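Pirin-like protein YhaK (Escherichia coli, PDB 2VEC) is a monomeric cytoplasmic bicupin of the pirin family that lacks quercetin 2,3-dioxygenase activity and belongs to a redox-sensitive enterobacterial subclass. Local coordinates at residues Val85-Ala96 with Ala108-Thr118; Leu158-Pro169 with Gln181-Leu189. All coordinates share one frame; numbering follows the deposited sequence.

Contact 1 (Val85-Ala96 with Ala108-Thr118); sequences VDILNVILDGEA and ASAGEALLLST
Thr118 N reaches Asp86 OD1 from above the plane of the carboxylate, in a bent hydrogen bond of 3.1 Å. The same acid has a salt bridge to Arg179 and a hydrogen bond to Gln180, which suit a buried charge. The amide of Asn89, a second flat group, lies side by side with Leu114, ND2 4.0 Å from Leu114 CD2, while its OD1 accepts from Gln139. A third, the Glu112 carboxylate, takes Ser109 N on the anti side of OE1. Thr118 OG1 sits between its own backbone N and carbonyl carbon (chi1 67°), which lets it donate to Val85 O at 2.6 Å; its methyl CG2 rests on Ile87 CG1. From there the backbones pair antiparallel, Ile87 with Leu116 and Asn89 with Leu114 as hydrogen-bonded pairs. Ile91, beta-branched and at home in a strand, packs against the type II turn Ser109-Glu112, CG1 3.7 Å from Ala108 CB; Gly111, with positive phi, donates to Ile91 O. Beyond the turn Glu95-Ser109 and Ala96-Ala108 pair in a register shifted by one, in strands 95-100 and 105-109 of a second sheet. Strand 85-93 lies between 135-143 and 112-116, bulging at Leu92 and Asp93 opposite Thr136; strand 153-157 flanks 112-116.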
loop_
_atom_site.group_PDB
_atom_site.type_symbol
_atom_site.label_atom_id
_atom_site.label_comp_id
_atom_site.label_asym_id
_atom_site.label_seq_id
_atom_site.Cartn_x
_atom_site.Cartn_y
_atom_site.Cartn_z
ATOM N N VAL A 85 -4.004 -2.275 14.250
ATOM C CA VAL A 85 -3.678 -1.786 12.919
ATOM C C VAL A 85 -4.729 -2.315 11.949
ATOM O O VAL A 85 -5.312 -3.376 12.187
ATOM C CB VAL A 85 -2.288 -2.268 12.416
ATOM C CG1 VAL A 85 -1.146 -1.583 13.204
ATOM C CG2 VAL A 85 -2.172 -3.830 12.457
ATOM N N ASP A 86 -4.969 -1.562 10.889
ATOM C CA ASP A 86 -5.769 -2.040 9.773
ATOM C C ASP A 86 -4.838 -2.448 8.678
ATOM O O ASP A 86 -3.726 -1.918 8.563
ATOM C CB ASP A 86 -6.689 -0.941 9.278
ATOM C CG ASP A 86 -7.780 -0.618 10.310
ATOM O OD1 ASP A 86 -8.112 -1.507 11.137
ATOM O OD2 ASP A 86 -8.295 0.510 10.285
ATOM N N ILE A 87 -5.310 -3.382 7.859
ATOM C CA ILE A 87 -4.437 -4.049 6.880
ATOM C C ILE A 87 -4.956 -3.733 5.500
ATOM O O ILE A 87 -6.127 -3.967 5.214
ATOM C CB ILE A 87 -4.486 -5.598 7.093
ATOM C CG1 ILE A 87 -4.115 -6.005 8.536
ATOM C CG2 ILE A 87 -3.645 -6.350 6.059
ATOM C CD1 ILE A 87 -2.797 -5.491 9.020
ATOM N N LEU A 88 -4.102 -3.227 4.626
ATOM C CA LEU A 88 -4.518 -3.011 3.249
ATOM C C LEU A 88 -3.639 -3.828 2.340
ATOM O O LEU A 88 -2.412 -3.648 2.347
ATOM C CB LEU A 88 -4.410 -1.522 2.918
ATOM C CG LEU A 88 -5.154 -0.975 1.685
ATOM C CD1 LEU A 88 -5.453 0.516 1.864
ATOM C CD2 LEU A 88 -4.322 -1.225 0.408
ATOM N N ASN A 89 -4.258 -4.724 1.560
ATOM C CA ASN A 89 -3.559 -5.608 0.655
ATOM C C ASN A 89 -3.798 -5.180 -0.787
ATOM O O ASN A 89 -4.939 -4.862 -1.183
ATOM C CB ASN A 89 -4.039 -7.083 0.827
ATOM C CG ASN A 89 -3.686 -7.657 2.217
ATOM O OD1 ASN A 89 -2.686 -7.273 2.818
ATOM N ND2 ASN A 89 -4.550 -8.484 2.759
ATOM N N VAL A 90 -2.738 -5.185 -1.572
ATOM C CA VAL A 90 -2.837 -4.907 -2.968
ATOM C C VAL A 90 -2.335 -6.189 -3.606
ATOM O O VAL A 90 -1.166 -6.560 -3.449
ATOM C CB VAL A 90 -1.944 -3.714 -3.355
ATOM C CG1 VAL A 90 -1.953 -3.470 -4.894
ATOM C CG2 VAL A 90 -2.368 -2.461 -2.556
ATOM N N ILE A 91 -3.250 -6.907 -4.229
ATOM C CA ILE A 91 -2.883 -8.142 -4.931
ATOM C C ILE A 91 -2.201 -7.811 -6.246
ATOM O O ILE A 91 -2.798 -7.208 -7.131
ATOM C CB ILE A 91 -4.071 -9.047 -5.218
ATOM C CG1 ILE A 91 -4.974 -9.193 -3.976
ATOM C CG2 ILE A 91 -3.556 -10.438 -5.671
ATOM C CD1 ILE A 91 -4.261 -9.735 -2.739
ATOM N N LEU A 92 -0.959 -8.254 -6.367
ATOM C CA LEU A 92 -0.137 -8.049 -7.554
ATOM C C LEU A 92 -0.186 -9.211 -8.531
ATOM O O LEU A 92 -0.058 -8.993 -9.734
ATOM C CB LEU A 92 1.324 -7.798 -7.136
ATOM C CG LEU A 92 1.428 -6.562 -6.227
ATOM C CD1 LEU A 92 2.867 -6.461 -5.672
ATOM C CD2 LEU A 92 1.051 -5.272 -6.987
ATOM N N ASP A 93 -0.322 -10.440 -8.035
ATOM C CA ASP A 93 -0.355 -11.598 -8.937
ATOM C C ASP A 93 -1.072 -12.671 -8.198
ATOM O O ASP A 93 -0.883 -12.818 -6.997
ATOM C CB ASP A 93 1.077 -12.071 -9.371
ATOM C CG ASP A 93 1.073 -13.222 -10.397
ATOM O OD1 ASP A 93 0.354 -13.182 -11.443
ATOM O OD2 ASP A 93 1.900 -14.155 -10.190
ATOM N N GLY A 94 -1.925 -13.393 -8.921
ATOM C CA GLY A 94 -2.667 -14.510 -8.357
ATOM C C GLY A 94 -3.966 -14.133 -7.660
ATOM O O GLY A 94 -4.586 -13.129 -7.982
ATOM N N GLU A 95 -4.357 -14.950 -6.691
ATOM C CA GLU A 95 -5.644 -14.825 -6.026
ATOM C C GLU A 95 -5.533 -15.435 -4.648
ATOM O O GLU A 95 -4.826 -16.426 -4.436
ATOM C CB GLU A 95 -6.778 -15.535 -6.827
ATOM C CG GLU A 95 -6.369 -16.821 -7.490
ATOM C CD GLU A 95 -7.526 -17.616 -8.060
ATOM O OE1 GLU A 95 -8.699 -17.179 -7.946
ATOM O OE2 GLU A 95 -7.247 -18.702 -8.621
ATOM N N ALA A 96 -6.270 -14.860 -3.711
ATOM C CA ALA A 96 -6.163 -15.251 -2.327
ATOM C C ALA A 96 -7.513 -15.149 -1.652
ATOM O O ALA A 96 -8.360 -14.353 -2.064
ATOM C CB ALA A 96 -5.167 -14.342 -1.625
ATOM N N ALA A 108 -9.674 -12.044 -3.100
ATOM C CA ALA A 108 -9.116 -10.939 -3.891
ATOM C C ALA A 108 -8.151 -11.453 -4.948
ATOM O O ALA A 108 -7.266 -12.206 -4.616
ATOM C CB ALA A 108 -8.414 -9.949 -2.991
ATOM N N SER A 109 -8.338 -11.051 -6.203
ATOM C CA SER A 109 -7.400 -11.381 -7.300
ATOM C C SER A 109 -6.491 -10.211 -7.685
ATOM O O SER A 109 -6.654 -9.086 -7.217
ATOM C CB SER A 109 -8.147 -11.825 -8.549
ATOM O OG SER A 109 -9.145 -12.786 -8.264
ATOM N N ALA A 110 -5.529 -10.490 -8.557
ATOM C CA ALA A 110 -4.609 -9.467 -9.061
ATOM C C ALA A 110 -5.426 -8.291 -9.575
ATOM O O ALA A 110 -6.454 -8.494 -10.262
ATOM C CB ALA A 110 -3.775 -10.055 -10.194
ATOM N N GLY A 111 -4.987 -7.083 -9.250
ATOM C CA GLY A 111 -5.679 -5.900 -9.712
ATOM C C GLY A 111 -6.668 -5.308 -8.714
ATOM O O GLY A 111 -7.287 -4.278 -9.005
ATOM N N GLU A 112 -6.830 -5.971 -7.561
ATOM C CA GLU A 112 -7.711 -5.510 -6.510
ATOM C C GLU A 112 -6.919 -5.100 -5.289
ATOM O O GLU A 112 -5.857 -5.675 -5.023
ATOM C CB GLU A 112 -8.680 -6.603 -6.084
ATOM C CG GLU A 112 -9.730 -6.969 -7.163
ATOM C CD GLU A 112 -10.677 -8.056 -6.660
ATOM O OE1 GLU A 112 -10.284 -9.258 -6.673
ATOM O OE2 GLU A 112 -11.784 -7.715 -6.219
ATOM N N ALA A 113 -7.470 -4.128 -4.565
ATOM C CA ALA A 113 -6.985 -3.737 -3.250
ATOM C C ALA A 113 -8.071 -4.070 -2.212
ATOM O O ALA A 113 -9.286 -3.906 -2.463
ATOM C CB ALA A 113 -6.638 -2.216 -3.237
ATOM N N LEU A 114 -7.636 -4.542 -1.056
ATOM C CA LEU A 114 -8.539 -5.018 -0.014
ATOM C C LEU A 114 -8.169 -4.294 1.278
ATOM O O LEU A 114 -6.986 -4.289 1.638
ATOM C CB LEU A 114 -8.314 -6.530 0.151
ATOM C CG LEU A 114 -8.789 -7.280 1.410
ATOM C CD1 LEU A 114 -10.331 -7.294 1.503
ATOM C CD2 LEU A 114 -8.306 -8.695 1.353
ATOM N N LEU A 115 -9.156 -3.757 1.988
ATOM C CA LEU A 115 -8.919 -3.216 3.318
ATOM C C LEU A 115 -9.634 -4.063 4.387
ATOM O O LEU A 115 -10.840 -4.290 4.323
ATOM C CB LEU A 115 -9.371 -1.745 3.409
ATOM C CG LEU A 115 -9.179 -1.101 4.787
ATOM C CD1 LEU A 115 -7.692 -0.810 5.082
ATOM C CD2 LEU A 115 -9.985 0.192 4.943
ATOM N N LEU A 116 -8.880 -4.550 5.366
ATOM C CA LEU A 116 -9.479 -5.225 6.530
ATOM C C LEU A 116 -9.343 -4.303 7.715
ATOM O O LEU A 116 -8.221 -3.974 8.103
ATOM C CB LEU A 116 -8.742 -6.554 6.789
ATOM C CG LEU A 116 -8.714 -7.516 5.598
ATOM C CD1 LEU A 116 -7.790 -8.699 5.901
ATOM C CD2 LEU A 116 -10.147 -8.004 5.338
ATOM N N SER A 117 -10.478 -3.884 8.274
ATOM C CA SER A 117 -10.496 -2.983 9.445
ATOM C C SER A 117 -10.615 -3.941 10.589
ATOM O O SER A 117 -11.696 -4.486 10.825
ATOM C CB SER A 117 -11.672 -2.017 9.375
ATOM O OG SER A 117 -11.429 -1.117 8.294
ATOM N N THR A 118 -9.480 -4.245 11.218
ATOM C CA THR A 118 -9.405 -5.428 12.079
ATOM C C THR A 118 -9.972 -5.129 13.457
ATOM O O THR A 118 -10.090 -3.956 13.861
ATOM C CB THR A 118 -7.970 -5.985 12.209
ATOM O OG1 THR A 118 -7.167 -5.050 12.925
ATOM C CG2 THR A 118 -7.342 -6.234 10.828
#

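Contact 2 (Leu158-Pro169 with Gln181-Leu189); sequences LNMGKQQLIASP and QVWLHHIVL
Pro169 CD lies over one face of the Trp183 indole in a CH-pi contact, 3.6 Å from the centroid of the five-membered ring, while Leu165 CD1 reaches the indole edge. That same methyl makes a CH-pi contact over a face of His185, 4.0 Å from its centroid, because CG anti to the backbone N (chi1 173°) swings the leucine branch toward strand 183-189. Over a face of His186 comes Leu158 CD1. Met160 SD makes a sulfur-aromatic contact at the edge of that ring, 3.6 Å from His186 CE1. Among aliphatic contacts, Ile166 CD1 packs on Leu184 CD2 at 3.7 Å, and Ala167 CB packs directly on Leu184 CB at 4.0 Å.

Waters link the polar groups: one molecule joins His186 ND1, Gln164 OE1 and Met160 N, and another bridges Gln163 OE1 and His185 ND1. His186 NE2 turns to Arg248, so both ring nitrogens have partners.

Backbone bonds pair Gln164 with His186 in both directions. Leu184 O then accepts from Ile166 N (2.8 Å) and weakly from Ala167 N (3.3 Å). Two residues facing one make a classic beta bulge in an antiparallel strand pair of the C-terminal cupin, whose next strand, 247-254, lies beyond 183-189.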
loop_
_atom_site.group_PDB
_atom_site.type_symbol
_atom_site.label_atom_id
_atom_site.label_comp_id
_atom_site.label_asym_id
_atom_site.label_seq_id
_atom_site.Cartn_x
_atom_site.Cartn_y
_atom_site.Cartn_z
ATOM N N LEU A 158 -8.446 -1.749 -9.043
ATOM C CA LEU A 158 -7.463 -0.745 -9.505
ATOM C C LEU A 158 -7.688 -0.420 -10.964
ATOM O O LEU A 158 -7.763 -1.329 -11.813
ATOM C CB LEU A 158 -6.021 -1.236 -9.305
ATOM C CG LEU A 158 -5.662 -1.556 -7.869
ATOM C CD1 LEU A 158 -4.258 -2.204 -7.859
ATOM C CD2 LEU A 158 -5.634 -0.278 -7.044
ATOM N N ASN A 159 -7.863 0.860 -11.258
ATOM C CA ASN A 159 -8.110 1.246 -12.645
ATOM C C ASN A 159 -6.843 1.310 -13.495
ATOM O O ASN A 159 -6.959 1.284 -14.720
ATOM C CB ASN A 159 -8.999 2.494 -12.812
ATOM C CG ASN A 159 -8.331 3.803 -12.364
ATOM O OD1 ASN A 159 -7.134 4.003 -12.520
ATOM N ND2 ASN A 159 -9.148 4.728 -11.858
ATOM N N MET A 160 -5.669 1.381 -12.842
ATOM C CA MET A 160 -4.360 1.305 -13.565
ATOM C C MET A 160 -4.072 2.547 -14.435
ATOM O O MET A 160 -3.238 2.507 -15.351
ATOM C CB MET A 160 -4.277 0.018 -14.414
ATOM C CG MET A 160 -4.491 -1.279 -13.619
ATOM S SD MET A 160 -3.265 -1.460 -12.289
ATOM C CE MET A 160 -3.651 -3.069 -11.643
ATOM N N GLY A 161 -4.744 3.659 -14.132
ATOM C CA GLY A 161 -4.492 4.901 -14.880
ATOM C C GLY A 161 -3.232 5.574 -14.302
ATOM O O GLY A 161 -2.569 5.029 -13.418
ATOM N N LYS A 162 -2.902 6.763 -14.803
ATOM C CA LYS A 162 -1.696 7.467 -14.309
ATOM C C LYS A 162 -1.686 7.585 -12.796
ATOM O O LYS A 162 -0.654 7.299 -12.155
ATOM C CB LYS A 162 -1.548 8.847 -14.930
ATOM C CG LYS A 162 -1.366 8.842 -16.442
ATOM C CD LYS A 162 -0.998 10.249 -16.973
ATOM C CE LYS A 162 0.214 10.859 -16.204
ATOM N NZ LYS A 162 0.529 12.223 -16.745
ATOM N N GLN A 163 -2.804 8.022 -12.203
ATOM C CA GLN A 163 -2.900 8.028 -10.738
ATOM C C GLN A 163 -4.317 7.782 -10.304
ATOM O O GLN A 163 -5.256 8.243 -10.970
ATOM C CB GLN A 163 -2.414 9.350 -10.126
ATOM C CG GLN A 163 -3.134 10.637 -10.654
ATOM C CD GLN A 163 -2.778 11.812 -9.752
ATOM O OE1 GLN A 163 -3.174 11.842 -8.563
ATOM N NE2 GLN A 163 -2.004 12.754 -10.281
ATOM N N GLN A 164 -4.501 7.026 -9.229
ATOM C CA GLN A 164 -5.839 6.799 -8.676
ATOM C C GLN A 164 -5.766 6.970 -7.174
ATOM O O GLN A 164 -4.834 6.503 -6.551
ATOM C CB GLN A 164 -6.346 5.393 -9.031
ATOM C CG GLN A 164 -7.761 5.110 -8.520
ATOM C CD GLN A 164 -8.252 3.699 -8.839
ATOM O OE1 GLN A 164 -7.484 2.820 -9.205
ATOM N NE2 GLN A 164 -9.555 3.483 -8.664
ATOM N N LEU A 165 -6.747 7.652 -6.594
ATOM C CA LEU A 165 -6.879 7.683 -5.142
ATOM C C LEU A 165 -7.580 6.384 -4.757
ATOM O O LEU A 165 -8.728 6.143 -5.170
ATOM C CB LEU A 165 -7.711 8.918 -4.748
ATOM C CG LEU A 165 -8.082 9.017 -3.275
ATOM C CD1 LEU A 165 -6.807 9.334 -2.426
ATOM C CD2 LEU A 165 -9.136 10.069 -3.094
ATOM N N ILE A 166 -6.888 5.502 -4.032
ATOM C CA ILE A 166 -7.453 4.185 -3.775
ATOM C C ILE A 166 -7.914 4.053 -2.327
ATOM O O ILE A 166 -8.607 3.088 -1.976
ATOM C CB ILE A 166 -6.501 3.037 -4.213
ATOM C CG1 ILE A 166 -5.200 3.015 -3.361
ATOM C CG2 ILE A 166 -6.224 3.114 -5.741
ATOM C CD1 ILE A 166 -4.385 1.672 -3.474
ATOM N N ALA A 167 -7.533 5.004 -1.469
ATOM C CA ALA A 167 -8.079 5.011 -0.102
ATOM C C ALA A 167 -8.029 6.416 0.473
ATOM O O ALA A 167 -7.068 7.151 0.206
ATOM C CB ALA A 167 -7.293 4.022 0.788
ATOM N N SER A 168 -9.036 6.783 1.272
ATOM C CA SER A 168 -9.093 8.097 1.853
ATOM C C SER A 168 -10.017 8.066 3.077
ATOM O O SER A 168 -10.717 7.056 3.315
ATOM C CB SER A 168 -9.660 9.067 0.821
ATOM O OG SER A 168 -10.966 8.636 0.403
ATOM N N PRO A 169 -10.002 9.149 3.873
ATOM C CA PRO A 169 -10.781 9.222 5.103
ATOM C C PRO A 169 -12.287 9.075 4.869
ATOM O O PRO A 169 -12.982 8.510 5.729
ATOM C CB PRO A 169 -10.432 10.612 5.670
ATOM C CG PRO A 169 -9.087 10.897 5.127
ATOM C CD PRO A 169 -9.130 10.324 3.708
ATOM N N GLN A 181 -6.594 9.330 8.924
ATOM C CA GLN A 181 -6.538 10.535 8.068
ATOM C C GLN A 181 -5.414 10.392 7.045
ATOM O O GLN A 181 -4.400 11.104 7.083
ATOM C CB GLN A 181 -6.321 11.799 8.912
ATOM C CG GLN A 181 -7.524 12.250 9.669
ATOM C CD GLN A 181 -8.754 12.430 8.796
ATOM O OE1 GLN A 181 -9.764 11.769 9.018
ATOM N NE2 GLN A 181 -8.665 13.318 7.776
ATOM N N VAL A 182 -5.573 9.416 6.155
ATOM C CA VAL A 182 -4.517 9.012 5.250
ATOM C C VAL A 182 -5.100 9.000 3.828
ATOM O O VAL A 182 -6.282 8.661 3.651
ATOM C CB VAL A 182 -3.995 7.562 5.620
ATOM C CG1 VAL A 182 -3.171 6.919 4.498
ATOM C CG2 VAL A 182 -3.204 7.644 6.906
ATOM N N TRP A 183 -4.322 9.454 2.845
ATOM C CA TRP A 183 -4.791 9.365 1.441
ATOM C C TRP A 183 -3.770 8.525 0.718
ATOM O O TRP A 183 -2.572 8.807 0.793
ATOM C CB TRP A 183 -4.920 10.736 0.754
ATOM C CG TRP A 183 -6.128 11.560 1.196
ATOM C CD1 TRP A 183 -7.280 11.777 0.481
ATOM C CD2 TRP A 183 -6.266 12.307 2.404
ATOM N NE1 TRP A 183 -8.131 12.604 1.177
ATOM C CE2 TRP A 183 -7.522 12.961 2.356
ATOM C CE3 TRP A 183 -5.439 12.528 3.508
ATOM C CZ2 TRP A 183 -7.994 13.770 3.390
ATOM C CZ3 TRP A 183 -5.913 13.351 4.554
ATOM C CH2 TRP A 183 -7.180 13.964 4.482
ATOM N N LEU A 184 -4.240 7.503 0.015
ATOM C CA LEU A 184 -3.311 6.546 -0.625
ATOM C C LEU A 184 -3.566 6.570 -2.106
ATOM O O LEU A 184 -4.727 6.445 -2.534
ATOM C CB LEU A 184 -3.596 5.127 -0.129
ATOM C CG LEU A 184 -2.763 3.978 -0.714
ATOM C CD1 LEU A 184 -1.225 4.216 -0.471
ATOM C CD2 LEU A 184 -3.160 2.578 -0.131
ATOM N N HIS A 185 -2.489 6.721 -2.866
ATOM C CA HIS A 185 -2.573 6.841 -4.315
ATOM C C HIS A 185 -1.756 5.720 -4.934
ATOM O O HIS A 185 -0.641 5.416 -4.458
ATOM C CB HIS A 185 -1.994 8.180 -4.792
ATOM C CG HIS A 185 -2.613 9.382 -4.132
ATOM N ND1 HIS A 185 -3.662 10.077 -4.695
ATOM C CD2 HIS A 185 -2.309 10.029 -2.985
ATOM C CE1 HIS A 185 -3.989 11.094 -3.920
ATOM N NE2 HIS A 185 -3.181 11.089 -2.872
ATOM N N HIS A 186 -2.304 5.159 -6.004
ATOM C CA HIS A 186 -1.646 4.127 -6.829
ATOM C C HIS A 186 -1.290 4.774 -8.147
ATOM O O HIS A 186 -2.143 5.399 -8.773
ATOM C CB HIS A 186 -2.587 2.943 -7.041
ATOM C CG HIS A 186 -1.973 1.816 -7.854
ATOM N ND1 HIS A 186 -2.573 1.306 -8.981
ATOM C CD2 HIS A 186 -0.836 1.092 -7.677
ATOM C CE1 HIS A 186 -1.816 0.351 -9.502
ATOM N NE2 HIS A 186 -0.765 0.176 -8.714
ATOM N N ILE A 187 -0.026 4.633 -8.556
ATOM C CA ILE A 187 0.543 5.334 -9.719
ATOM C C ILE A 187 1.028 4.354 -10.771
ATOM O O ILE A 187 1.729 3.423 -10.450
ATOM C CB ILE A 187 1.768 6.225 -9.255
ATOM C CG1 ILE A 187 1.266 7.365 -8.385
ATOM C CG2 ILE A 187 2.552 6.845 -10.463
ATOM C CD1 ILE A 187 1.553 7.186 -6.892
ATOM N N VAL A 188 0.640 4.548 -12.027
ATOM C CA VAL A 188 1.109 3.673 -13.111
ATOM C C VAL A 188 1.524 4.605 -14.225
ATOM O O VAL A 188 0.665 5.276 -14.815
ATOM C CB VAL A 188 -0.014 2.664 -13.608
ATOM C CG1 VAL A 188 0.551 1.697 -14.678
ATOM C CG2 VAL A 188 -0.586 1.857 -12.390
ATOM N N LEU A 189 2.816 4.656 -14.512
ATOM C CA LEU A 189 3.364 5.617 -15.504
ATOM C C LEU A 189 4.318 4.915 -16.449
ATOM O O LEU A 189 5.022 3.986 -16.012
ATOM C CB LEU A 189 4.149 6.746 -14.801
ATOM C CG LEU A 189 3.359 7.689 -13.870
ATOM C CD1 LEU A 189 4.253 8.645 -13.070
ATOM C CD2 LEU A 189 2.221 8.447 -14.599
HETATM O O HOH W 1 -4.889 2.350 -10.284
HETATM O O HOH W 2 -1.444 3.903 -16.518
HETATM O O HOH W 3 -3.440 4.318 -11.081
HETATM O O HOH W 4 -4.451 10.134 -7.332
#

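From the N terminus the chain first runs through contact 1, where strands 85-93 and 112-116 pair and the hairpin of strands 95-100 and 105-109 fills the loop between them. That loop is closed before contact 2 begins, so the two follow in series and neither nest nor cross. Strand 153-157, alongside 112-116, leads into 158-169, which pairs with 183-189 after a loop containing strand 176-177. The contacts, about 14 Å apart between centres, also touch: Gly111 O probably accepts from Leu158 N at 2.8 Å, and Leu88 CD1 packs on Leu184 CD2. The two halves of the bicupin thus meet through packed side chains and a probable backbone hydrogen bond.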